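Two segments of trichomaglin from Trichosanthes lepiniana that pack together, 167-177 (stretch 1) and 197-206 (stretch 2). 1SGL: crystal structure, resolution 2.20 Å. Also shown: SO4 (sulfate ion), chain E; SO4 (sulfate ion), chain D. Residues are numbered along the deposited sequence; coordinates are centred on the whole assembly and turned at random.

Stretch 1, residues 167-177: KLRCDEEGLVQ
Stretch 2 (197-206) SCPRYVSLPE

A disulfide is the most unusual feature of this contact, and it shows how a covalent link can be combined with a very short piece of sheet pairing. Cys170 SG and Cys198 SG lie 2.0 Å apart with chi3 at 96°, and both cysteines adopt the m rotamer, chi1 -72° and -64°. Cys170 directs its CA-to-CB bond toward the second stretch, whereas that of Cys198 runs sideways, and the two CA atoms are 5.0 Å apart. The sulfur of Cys170 also meets apolar neighbours, its SG lying 3.7 Å from Val202 CG1.

The first stretch is a hairpin. Residues 167-170 form a strand, a type I beta turn runs from Asp171 to Gly174, and the chain returns through Leu175 into a strand at 176-177. Glu172 (phi/psi -77/-9) and Glu173 (-97/6) occupy the turn's central positions, and the two arms are joined by hydrogen bonds from Asp171 N to Leu175 O and from Gln177 N to Arg169 O, both 2.8 Å. A weak bond from Gly174 N to Asp171 O, 3.3 Å, closes the turn, and the Asp171 side chain (chi1 56°, p) also bonds to its backbone. Asp171 OD1 accepts from Leu175 N at 2.8 Å and from Glu173 N at 3.0 Å, tying the carboxylate to the loop's own backbone. Gly174 sits at 86/19, where a CB would be jammed against the preceding carbonyl oxygen; its CA instead lies 4.0 Å from Pro199 CG.

The second stretch runs parallel to the returning arm, in the register Gly174-Val202, Leu175-Ser203 and Val176-Leu204. One beta bridge pairs Leu175 with Ser203, whose CA atoms are 5.0 Å apart. Ser203 supplies both backbone groups: its N donates to Gly174 O at 3.1 Å (152°), and its O accepts from Val176 N at 3.2 Å (177°), so the bonds straddle Leu175. Gly174 O also receives a CA-H...O contact from Val202 CA at 3.4 Å.

Side chains fill in around this bridge. Val176 (t, chi1 171°) and Val202 (m, chi1 -60°) both point toward the opposing stretch and meet at CG2 to CG2, 3.8 Å. Leu204 points away at CB, but its end comes back, placing CD2 3.9 Å from Val176 CB. The CA-to-CB bond of Leu175 (chi1 -84°, chi2 59°) points away, yet CD2 lies 4.0 Å from Pro205 CG and CD1 3.2 Å from Ser203 OG.

Near the disulfide, polar groups link the outgoing arm to the second stretch. Ser197, with chi1 170° (t), presents its OG to Cys170 N, which donates at 2.9 Å and 168°. Two waters bridge the stretches: one donates to Leu168 O (3.0 Å) and accepts from Cys198 N (2.8 Å), while the other donates to Asp171 O (2.7 Å) and Ser197 O (2.6 Å). Covalent, backbone, apolar and solvent-mediated links thus share an interface burying 523 Å² in total.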

# COMPACT_ATOMS: atom_id res chain seq x y z
N LYS A 167 -1.99 1.72 -11.02
CA LYS A 167 -1.11 0.70 -11.56
C LYS A 167 -1.44 -0.61 -10.82
O LYS A 167 -1.36 -0.68 -9.60
CB LYS A 167 0.35 1.11 -11.31
CG LYS A 167 1.39 0.10 -11.73
CD LYS A 167 2.76 0.74 -11.94
CE LYS A 167 3.22 1.51 -10.70
NZ LYS A 167 4.61 2.05 -10.86
N LEU A 168 -1.86 -1.63 -11.56
CA LEU A 168 -2.21 -2.92 -10.95
C LEU A 168 -1.12 -3.95 -11.22
O LEU A 168 -0.52 -3.97 -12.29
CB LEU A 168 -3.52 -3.45 -11.51
CG LEU A 168 -4.85 -3.07 -10.86
CD1 LEU A 168 -4.97 -3.76 -9.51
CD2 LEU A 168 -4.97 -1.56 -10.73
N ARG A 169 -0.87 -4.79 -10.22
CA ARG A 169 0.12 -5.84 -10.33
C ARG A 169 -0.49 -7.14 -9.81
O ARG A 169 -1.04 -7.18 -8.71
CB ARG A 169 1.36 -5.46 -9.52
CG ARG A 169 2.60 -6.25 -9.90
CD ARG A 169 3.81 -5.32 -9.99
NE ARG A 169 4.97 -5.98 -10.58
CZ ARG A 169 6.11 -5.37 -10.87
NH1 ARG A 169 6.25 -4.07 -10.62
NH2 ARG A 169 7.11 -6.05 -11.42
N CYS A 170 -0.41 -8.19 -10.62
CA CYS A 170 -0.97 -9.51 -10.30
C CYS A 170 0.14 -10.56 -10.21
O CYS A 170 1.23 -10.35 -10.73
CB CYS A 170 -1.94 -9.97 -11.39
SG CYS A 170 -3.53 -9.07 -11.44
N ASP A 171 -0.13 -11.68 -9.54
CA ASP A 171 0.87 -12.73 -9.51
C ASP A 171 0.64 -13.50 -10.81
O ASP A 171 -0.18 -13.09 -11.64
CB ASP A 171 0.73 -13.64 -8.27
CG ASP A 171 -0.65 -14.26 -8.13
OD1 ASP A 171 -1.38 -14.38 -9.13
OD2 ASP A 171 -0.98 -14.66 -7.00
N GLU A 172 1.34 -14.61 -11.01
CA GLU A 172 1.20 -15.37 -12.25
C GLU A 172 -0.05 -16.24 -12.40
O GLU A 172 -0.32 -16.76 -13.48
CB GLU A 172 2.47 -16.18 -12.49
CG GLU A 172 3.68 -15.28 -12.74
CD GLU A 172 4.95 -16.04 -13.09
OE1 GLU A 172 4.84 -17.19 -13.58
OE2 GLU A 172 6.05 -15.49 -12.90
N GLU A 173 -0.81 -16.38 -11.32
CA GLU A 173 -2.05 -17.15 -11.37
C GLU A 173 -3.24 -16.22 -11.58
O GLU A 173 -4.40 -16.65 -11.53
CB GLU A 173 -2.25 -17.94 -10.08
CG GLU A 173 -1.27 -19.08 -9.88
CD GLU A 173 -0.07 -18.69 -9.04
OE1 GLU A 173 0.56 -17.65 -9.31
OE2 GLU A 173 0.23 -19.44 -8.09
N GLY A 174 -2.96 -14.95 -11.80
CA GLY A 174 -4.02 -13.98 -12.01
C GLY A 174 -4.63 -13.35 -10.76
O GLY A 174 -5.74 -12.83 -10.82
N LEU A 175 -3.93 -13.42 -9.63
CA LEU A 175 -4.44 -12.82 -8.40
C LEU A 175 -3.88 -11.42 -8.26
O LEU A 175 -2.70 -11.19 -8.50
CB LEU A 175 -4.05 -13.64 -7.17
CG LEU A 175 -4.94 -14.84 -6.79
CD1 LEU A 175 -5.01 -15.84 -7.94
CD2 LEU A 175 -4.39 -15.52 -5.55
N VAL A 176 -4.75 -10.48 -7.90
CA VAL A 176 -4.34 -9.10 -7.70
C VAL A 176 -3.48 -9.03 -6.44
O VAL A 176 -3.89 -9.49 -5.37
CB VAL A 176 -5.56 -8.17 -7.52
CG1 VAL A 176 -5.09 -6.78 -7.09
CG2 VAL A 176 -6.36 -8.08 -8.81
N GLN A 177 -2.28 -8.48 -6.56
CA GLN A 177 -1.40 -8.38 -5.41
C GLN A 177 -1.31 -6.97 -4.87
O GLN A 177 -1.42 -6.75 -3.67
CB GLN A 177 0.02 -8.82 -5.74
CG GLN A 177 0.20 -10.29 -6.00
CD GLN A 177 1.66 -10.63 -6.29
OE1 GLN A 177 2.30 -10.00 -7.13
NE2 GLN A 177 2.17 -11.64 -5.59
N SER A 197 0.84 -6.48 -16.41
CA SER A 197 1.03 -7.49 -15.38
C SER A 197 -0.16 -8.42 -15.25
O SER A 197 -0.02 -9.64 -15.27
CB SER A 197 1.28 -6.83 -14.02
OG SER A 197 1.24 -7.79 -12.97
N CYS A 198 -1.34 -7.83 -15.11
CA CYS A 198 -2.55 -8.60 -14.93
C CYS A 198 -3.20 -9.06 -16.22
O CYS A 198 -3.18 -8.35 -17.22
CB CYS A 198 -3.56 -7.77 -14.14
SG CYS A 198 -3.06 -7.38 -12.44
N PRO A 199 -3.79 -10.27 -16.22
CA PRO A 199 -4.46 -10.80 -17.40
C PRO A 199 -5.82 -10.11 -17.49
O PRO A 199 -6.14 -9.28 -16.63
CB PRO A 199 -4.57 -12.29 -17.09
CG PRO A 199 -4.77 -12.28 -15.59
CD PRO A 199 -3.75 -11.26 -15.13
N ARG A 200 -6.62 -10.45 -18.50
CA ARG A 200 -7.93 -9.82 -18.68
C ARG A 200 -8.90 -10.09 -17.54
O ARG A 200 -9.73 -9.25 -17.21
CB ARG A 200 -8.58 -10.28 -20.00
CG ARG A 200 -9.84 -9.49 -20.36
CD ARG A 200 -10.51 -10.01 -21.63
NE ARG A 200 -9.52 -10.47 -22.59
CZ ARG A 200 -8.55 -9.71 -23.08
NH1 ARG A 200 -8.44 -8.44 -22.72
NH2 ARG A 200 -7.66 -10.24 -23.91
N TYR A 201 -8.82 -11.27 -16.94
CA TYR A 201 -9.69 -11.59 -15.82
C TYR A 201 -8.83 -11.80 -14.58
O TYR A 201 -7.80 -12.47 -14.64
CB TYR A 201 -10.54 -12.82 -16.13
CG TYR A 201 -11.45 -12.60 -17.32
CD1 TYR A 201 -11.01 -12.86 -18.61
CD2 TYR A 201 -12.73 -12.08 -17.15
CE1 TYR A 201 -11.81 -12.60 -19.71
CE2 TYR A 201 -13.54 -11.81 -18.25
CZ TYR A 201 -13.07 -12.08 -19.52
OH TYR A 201 -13.86 -11.81 -20.61
N VAL A 202 -9.25 -11.22 -13.46
CA VAL A 202 -8.48 -11.34 -12.24
C VAL A 202 -9.34 -11.75 -11.06
O VAL A 202 -10.57 -11.72 -11.12
CB VAL A 202 -7.76 -10.01 -11.90
CG1 VAL A 202 -6.81 -9.63 -13.02
CG2 VAL A 202 -8.79 -8.90 -11.66
N SER A 203 -8.68 -12.15 -9.98
CA SER A 203 -9.41 -12.56 -8.81
C SER A 203 -8.97 -11.77 -7.59
O SER A 203 -7.81 -11.39 -7.46
CB SER A 203 -9.23 -14.06 -8.57
OG SER A 203 -7.88 -14.39 -8.36
N LEU A 204 -9.94 -11.51 -6.72
CA LEU A 204 -9.75 -10.78 -5.48
C LEU A 204 -10.17 -11.76 -4.39
O LEU A 204 -11.29 -11.68 -3.87
CB LEU A 204 -10.64 -9.53 -5.45
CG LEU A 204 -10.29 -8.40 -6.42
CD1 LEU A 204 -11.45 -7.41 -6.52
CD2 LEU A 204 -9.04 -7.70 -5.94
N PRO A 205 -9.29 -12.70 -4.04
CA PRO A 205 -9.62 -13.70 -3.01
C PRO A 205 -9.79 -13.12 -1.61
O PRO A 205 -9.23 -12.07 -1.28
CB PRO A 205 -8.44 -14.67 -3.10
CG PRO A 205 -7.30 -13.77 -3.48
CD PRO A 205 -7.92 -12.89 -4.55
N GLU A 206 -10.59 -13.80 -0.80
CA GLU A 206 -10.82 -13.37 0.57
C GLU A 206 -9.67 -13.91 1.41
O GLU A 206 -8.95 -14.82 0.98
CB GLU A 206 -12.13 -13.93 1.11
CG GLU A 206 -13.33 -13.76 0.20
CD GLU A 206 -14.53 -14.54 0.70
OE1 GLU A 206 -15.16 -14.10 1.68
OE2 GLU A 206 -14.84 -15.60 0.11
S SO4 E . 3.18 -17.08 -7.55
O1 SO4 E . 4.54 -17.13 -6.97
O2 SO4 E . 2.93 -18.30 -8.34
O3 SO4 E . 3.06 -15.89 -8.42
O4 SO4 E . 2.20 -17.00 -6.45
S SO4 D . 5.10 -0.56 -8.25
O1 SO4 D . 5.99 -1.67 -7.89
O2 SO4 D . 4.47 0.00 -7.03
O3 SO4 D . 4.05 -1.07 -9.16
O4 SO4 D . 5.88 0.50 -8.93
O HOH W 1 -1.77 -5.13 -14.71
O HOH W 2 0.05 -11.98 -14.10